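Local structure of adenylate kinase (Desulfovibrio gigas, 2XB4) at residues G7-G12 against N171-I176; G32-E37 against L69-S74. The protein probably catalyses the reversible transfer of the terminal phosphate between ATP and AMP, yielding two ADP. All coordinates share one frame; numbering follows the deposited sequence.

Both contacts are partly buried, but they lie on opposite sides of the chain's centre, about 23 Å apart between their own centres, and contact 2 is nested in sequence inside the long loop that contact 1 closes. Contact 1 lies nearer the middle of the chain, where the phosphate-binding loop of the CORE domain meets helix 167-177; its chemistry is largely backbone amides and carbonyls, with one imidazole N-H and a bound tartrate. Contact 2 lies further out, where helix 31-40 of the predicted NMP region crosses helix 61-75. There side chains do the work, a buried isoleucine-threonine pair grading into a carboxylate near the surface. The contacts hold different elements and do not touch.

Contact 1: residues G7-G12 against N171-I176; sequences GPNGSG and NKRHDI. With SRT (S,R meso-tartaric acid), chain C.
The P-loop of this adenylate kinase, which follows strand 2-6 and leads into helix 13-24, meets helix 167-177 through His-174. NE2 of His-174 donates to the backbone O of Asn-9 at 3.0 Å, with an N-H...O angle of 164°. The acceptor lies practically in the imidazole plane, at the ring edge, whereas the donor stands 26° out of the Asn-9 carbonyl plane. With chi1 at -82°, the ring of His-174 leaves beside its own backbone N and reaches across to the loop. CB of Pro-8 adds a looser contact, 4.1 Å from His-174 NE2, approaching the ring obliquely. The side chain of Asn-9 lies against CD of Arg-173, a predicted AMP-binding residue. Tyr-178 packs edge-to-face with the imidazole, and Ala-119 of helix 116-124 touches the same side chain. The loop's inner side cradles a meso-tartrate where ATP phosphates are expected: Gly-10 N donates to its O2 at 3.0 Å, while Gly-12 N makes a weaker bond to O1 at 3.2 Å. Residues 8 to 11 form a type II turn, and Gly-10 takes the positive phi that favours glycine there. Pro-8 O receives both the amide and the hydroxyl of Ser-11, the OG bond being 2.8 Å long and lying in the carbonyl plane.

Contact 2: residues G32-E37 against L69-S74; sequences GGIFRE and LETLES
Ile-34 overlaps Thr-71 where helix 31-40, in the predicted NMP region, crosses helix 61-75 in a perpendicular helix-helix packing. The axes of the two segments run 90° apart and approach to 10.3 Å, with CA atoms nearest at this same pair. Two branches of the isoleucine share the contact: CG2 rests 3.7 Å from Thr-71 OG1, and CG1 lies 4.0 Å from Thr-71 CG2. Met-67 and Val-68 on helix 61-75 and Ile-29 of strand 27-30 also touch Ile-34, so this apolar side of the crossing extends to strand 27-30, an outermost strand of the parallel sheet. One turn further along helix 31-40, Glu-37 runs past Thr-71 in the opposite direction. Its CG is anti to the backbone N (chi1 166°) and the chain is extended beyond, which carries the carboxylate across to Thr-71. OE1 of Glu-37 is 3.0 Å from Thr-71 OG1, a weak hydrogen bond; the hydroxyl proton could instead go to Met-67 O, so its direction is not settled. The same oxygen presses on the methyl as well, 3.3 Å from Thr-71 CG2. A salt bridge from OE1 to Lys-75 would be expected to steady the negative charge. At the more exposed end, Ser-74 OG stands 4.0 Å from OE2 of Glu-37.

Contact 1: residues G7-G12 against N171-I176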
loop_
_atom_site.group_PDB
_atom_site.type_symbol
_atom_site.label_atom_id
_atom_site.label_comp_id
_atom_site.label_asym_id
_atom_site.label_seq_id
_atom_site.Cartn_x
_atom_site.Cartn_y
_atom_site.Cartn_z
ATOM N N GLY A 7 12.750 -11.803 20.900
ATOM C CA GLY A 7 11.665 -12.586 20.279
ATOM C C GLY A 7 11.688 -12.347 18.756
ATOM O O GLY A 7 12.228 -11.303 18.309
ATOM N N PRO A 8 11.123 -13.276 17.977
ATOM C CA PRO A 8 11.171 -13.193 16.512
ATOM C C PRO A 8 10.093 -12.210 16.053
ATOM O O PRO A 8 9.158 -11.915 16.837
ATOM C CB PRO A 8 10.697 -14.576 16.055
ATOM C CG PRO A 8 9.847 -15.114 17.189
ATOM C CD PRO A 8 10.520 -14.541 18.472
ATOM N N ASN A 9 10.187 -11.767 14.809
ATOM C CA ASN A 9 9.027 -11.107 14.208
ATOM C C ASN A 9 7.802 -12.018 14.251
ATOM O O ASN A 9 7.945 -13.228 14.021
ATOM C CB ASN A 9 9.354 -10.726 12.749
ATOM C CG ASN A 9 10.346 -9.491 12.667
ATOM O OD1 ASN A 9 10.598 -8.738 13.650
ATOM N ND2 ASN A 9 10.849 -9.279 11.524
ATOM N N GLY A 10 6.614 -11.506 14.582
ATOM C CA GLY A 10 5.418 -12.368 14.668
ATOM C C GLY A 10 5.086 -12.760 16.125
ATOM O O GLY A 10 4.052 -13.411 16.391
ATOM N N SER A 11 5.907 -12.369 17.087
ATOM C CA SER A 11 5.723 -12.795 18.520
ATOM C C SER A 11 5.083 -11.717 19.420
ATOM O O SER A 11 4.930 -11.944 20.628
ATOM C CB SER A 11 7.057 -13.211 19.195
ATOM O OG SER A 11 7.964 -12.119 19.324
ATOM N N GLY A 12 4.754 -10.530 18.887
ATOM C CA GLY A 12 4.108 -9.479 19.746
ATOM C C GLY A 12 5.101 -8.823 20.716
ATOM O O GLY A 12 4.706 -8.240 21.720
ATOM N N ASN A 171 11.477 -14.850 5.841
ATOM C CA ASN A 171 12.403 -15.978 6.019
ATOM C C ASN A 171 13.850 -15.587 6.286
ATOM O O ASN A 171 14.534 -16.249 7.062
ATOM C CB ASN A 171 12.324 -16.964 4.852
ATOM C CG ASN A 171 11.061 -17.823 4.917
ATOM O OD1 ASN A 171 10.641 -18.207 6.000
ATOM N ND2 ASN A 171 10.545 -18.220 3.758
ATOM N N LYS A 172 14.333 -14.518 5.677
ATOM C CA LYS A 172 15.681 -14.134 5.948
ATOM C C LYS A 172 15.788 -13.562 7.382
ATOM O O LYS A 172 16.793 -13.845 8.025
ATOM C CB LYS A 172 16.119 -13.059 4.986
ATOM C CG LYS A 172 16.348 -13.742 3.549
ATOM C CD LYS A 172 16.571 -12.703 2.548
ATOM C CE LYS A 172 17.138 -13.361 1.286
ATOM N NZ LYS A 172 17.996 -12.293 0.723
ATOM N N ARG A 173 14.767 -12.848 7.910
ATOM C CA ARG A 173 14.873 -12.413 9.308
ATOM C C ARG A 173 14.756 -13.623 10.275
ATOM O O ARG A 173 15.457 -13.650 11.306
ATOM C CB ARG A 173 13.816 -11.355 9.677
ATOM C CG ARG A 173 13.958 -10.015 8.899
ATOM C CD ARG A 173 12.822 -9.069 9.277
ATOM N NE ARG A 173 12.699 -8.105 8.215
ATOM C CZ ARG A 173 11.761 -8.029 7.239
ATOM N NH1 ARG A 173 10.629 -8.797 7.149
ATOM N NH2 ARG A 173 11.940 -7.049 6.355
ATOM N N HIS A 174 13.901 -14.611 9.933
ATOM C CA HIS A 174 13.751 -15.814 10.816
ATOM C C HIS A 174 14.973 -16.734 10.754
ATOM O O HIS A 174 15.396 -17.355 11.814
ATOM C CB HIS A 174 12.470 -16.568 10.425
ATOM C CG HIS A 174 11.219 -15.983 11.020
ATOM N ND1 HIS A 174 9.956 -16.379 10.629
ATOM C CD2 HIS A 174 11.032 -15.067 12.000
ATOM C CE1 HIS A 174 9.037 -15.678 11.293
ATOM N NE2 HIS A 174 9.668 -14.856 12.116
ATOM N N ASP A 175 15.606 -16.801 9.572
ATOM C CA ASP A 175 16.923 -17.416 9.448
ATOM C C ASP A 175 17.902 -16.935 10.467
ATOM O O ASP A 175 18.543 -17.757 11.143
ATOM C CB ASP A 175 17.521 -17.265 8.037
ATOM C CG ASP A 175 16.866 -18.211 7.012
ATOM O OD1 ASP A 175 16.040 -19.095 7.353
ATOM O OD2 ASP A 175 17.190 -18.042 5.842
ATOM N N ILE A 176 17.981 -15.624 10.681
ATOM C CA ILE A 176 18.916 -15.132 11.643
ATOM C C ILE A 176 18.369 -15.404 13.050
ATOM O O ILE A 176 19.100 -15.870 13.917
ATOM C CB ILE A 176 19.143 -13.615 11.471
ATOM C CG1 ILE A 176 19.879 -13.375 10.125
ATOM C CG2 ILE A 176 19.969 -13.016 12.676
ATOM C CD1 ILE A 176 19.600 -11.852 9.576
HETATM O O1 SRT C . 4.404 -9.477 15.863
HETATM O O11 SRT C . 4.396 -7.594 17.120
HETATM C C1 SRT C . 4.911 -8.415 16.317
HETATM C C2 SRT C . 6.338 -8.401 15.978
HETATM O O2 SRT C . 6.734 -8.521 14.625
HETATM C C3 SRT C . 7.301 -8.007 17.040
HETATM O O3 SRT C . 7.367 -9.403 17.433
HETATM C C4 SRT C . 8.615 -7.606 16.516
HETATM O O4 SRT C . 8.764 -6.404 16.244
HETATM O O41 SRT C . 9.481 -8.478 16.386
#

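Contact 2: residues G32-E37 against L69-S74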
loop_
_atom_site.group_PDB
_atom_site.type_symbol
_atom_site.label_atom_id
_atom_site.label_comp_id
_atom_site.label_asym_id
_atom_site.label_seq_id
_atom_site.Cartn_x
_atom_site.Cartn_y
_atom_site.Cartn_z
ATOM N N GLY A 32 17.695 0.526 16.643
ATOM C CA GLY A 32 17.559 1.652 15.693
ATOM C C GLY A 32 17.727 3.044 16.263
ATOM O O GLY A 32 18.415 3.876 15.702
ATOM N N GLY A 33 17.127 3.320 17.401
ATOM C CA GLY A 33 17.261 4.600 18.107
ATOM C C GLY A 33 18.661 4.883 18.618
ATOM O O GLY A 33 19.110 6.030 18.605
ATOM N N ILE A 34 19.395 3.836 19.012
ATOM C CA ILE A 34 20.835 4.037 19.378
ATOM C C ILE A 34 21.563 4.734 18.206
ATOM O O ILE A 34 22.253 5.762 18.369
ATOM C CB ILE A 34 21.492 2.718 19.758
ATOM C CG1 ILE A 34 20.775 2.095 20.983
ATOM C CG2 ILE A 34 23.020 2.914 20.013
ATOM C CD1 ILE A 34 21.179 0.613 21.331
ATOM N N PHE A 35 21.434 4.184 16.989
ATOM C CA PHE A 35 22.118 4.809 15.827
ATOM C C PHE A 35 21.663 6.232 15.593
ATOM O O PHE A 35 22.486 7.118 15.388
ATOM C CB PHE A 35 22.006 3.941 14.538
ATOM C CG PHE A 35 22.944 2.673 14.526
ATOM C CD1 PHE A 35 23.266 1.975 15.716
ATOM C CD2 PHE A 35 23.444 2.157 13.289
ATOM C CE1 PHE A 35 24.093 0.808 15.709
ATOM C CE2 PHE A 35 24.290 0.954 13.262
ATOM C CZ PHE A 35 24.615 0.302 14.493
ATOM N N ARG A 36 20.370 6.507 15.590
ATOM C CA ARG A 36 19.952 7.905 15.427
ATOM C C ARG A 36 20.548 8.873 16.456
ATOM O O ARG A 36 20.899 10.005 16.097
ATOM C CB ARG A 36 18.421 8.043 15.412
ATOM C CG ARG A 36 17.779 7.692 14.088
ATOM C CD ARG A 36 16.294 8.091 14.117
ATOM N NE ARG A 36 15.590 7.489 15.254
ATOM C CZ ARG A 36 15.146 6.212 15.306
ATOM N NH1 ARG A 36 15.369 5.349 14.309
ATOM N NH2 ARG A 36 14.488 5.791 16.364
ATOM N N GLU A 37 20.596 8.491 17.733
ATOM C CA GLU A 37 21.314 9.282 18.745
ATOM C C GLU A 37 22.821 9.500 18.362
ATOM O O GLU A 37 23.369 10.580 18.505
ATOM C CB GLU A 37 21.247 8.590 20.146
ATOM C CG GLU A 37 22.271 9.188 21.209
ATOM C CD GLU A 37 22.273 8.525 22.626
ATOM O OE1 GLU A 37 21.349 7.758 22.889
ATOM O OE2 GLU A 37 23.194 8.752 23.460
ATOM N N LEU A 69 26.536 0.933 25.031
ATOM C CA LEU A 69 26.778 1.240 26.467
ATOM C C LEU A 69 26.617 2.734 26.766
ATOM O O LEU A 69 26.107 3.080 27.867
ATOM C CB LEU A 69 28.189 0.848 26.880
ATOM C CG LEU A 69 28.347 -0.548 27.479
ATOM C CD1 LEU A 69 27.896 -0.439 28.950
ATOM C CD2 LEU A 69 27.634 -1.637 26.649
ATOM N N GLU A 70 27.041 3.619 25.837
ATOM C CA GLU A 70 26.884 5.049 26.048
ATOM C C GLU A 70 25.414 5.438 26.150
ATOM O O GLU A 70 25.052 6.332 26.922
ATOM C CB GLU A 70 27.515 5.892 24.915
ATOM C CG GLU A 70 29.023 5.898 25.053
ATOM C CD GLU A 70 29.757 7.028 24.297
ATOM O OE1 GLU A 70 29.177 7.768 23.418
ATOM O OE2 GLU A 70 31.002 7.113 24.567
ATOM N N THR A 71 24.570 4.829 25.315
ATOM C CA THR A 71 23.116 5.081 25.367
ATOM C C THR A 71 22.478 4.571 26.645
ATOM O O THR A 71 21.645 5.242 27.274
ATOM C CB THR A 71 22.434 4.451 24.077
ATOM O OG1 THR A 71 22.989 5.194 22.970
ATOM C CG2 THR A 71 20.894 4.713 24.056
ATOM N N LEU A 72 22.884 3.382 27.054
ATOM C CA LEU A 72 22.393 2.800 28.325
ATOM C C LEU A 72 22.733 3.673 29.533
ATOM O O LEU A 72 21.909 3.845 30.442
ATOM C CB LEU A 72 22.950 1.406 28.486
ATOM C CG LEU A 72 22.495 0.326 27.513
ATOM C CD1 LEU A 72 23.278 -1.003 27.853
ATOM C CD2 LEU A 72 20.918 0.109 27.435
ATOM N N GLU A 73 23.941 4.246 29.527
ATOM C CA GLU A 73 24.410 5.162 30.586
ATOM C C GLU A 73 23.656 6.468 30.614
ATOM O O GLU A 73 23.429 7.051 31.683
ATOM C CB GLU A 73 25.863 5.504 30.412
ATOM C CG GLU A 73 26.741 4.407 30.872
ATOM C CD GLU A 73 28.223 4.712 30.681
ATOM O OE1 GLU A 73 28.597 5.437 29.699
ATOM O OE2 GLU A 73 29.008 4.227 31.536
ATOM N N SER A 74 23.320 6.933 29.432
ATOM C CA SER A 74 22.753 8.252 29.211
ATOM C C SER A 74 21.188 8.224 29.346
ATOM O O SER A 74 20.623 8.971 30.137
ATOM C CB SER A 74 23.206 8.676 27.805
ATOM O OG SER A 74 22.376 9.676 27.285
#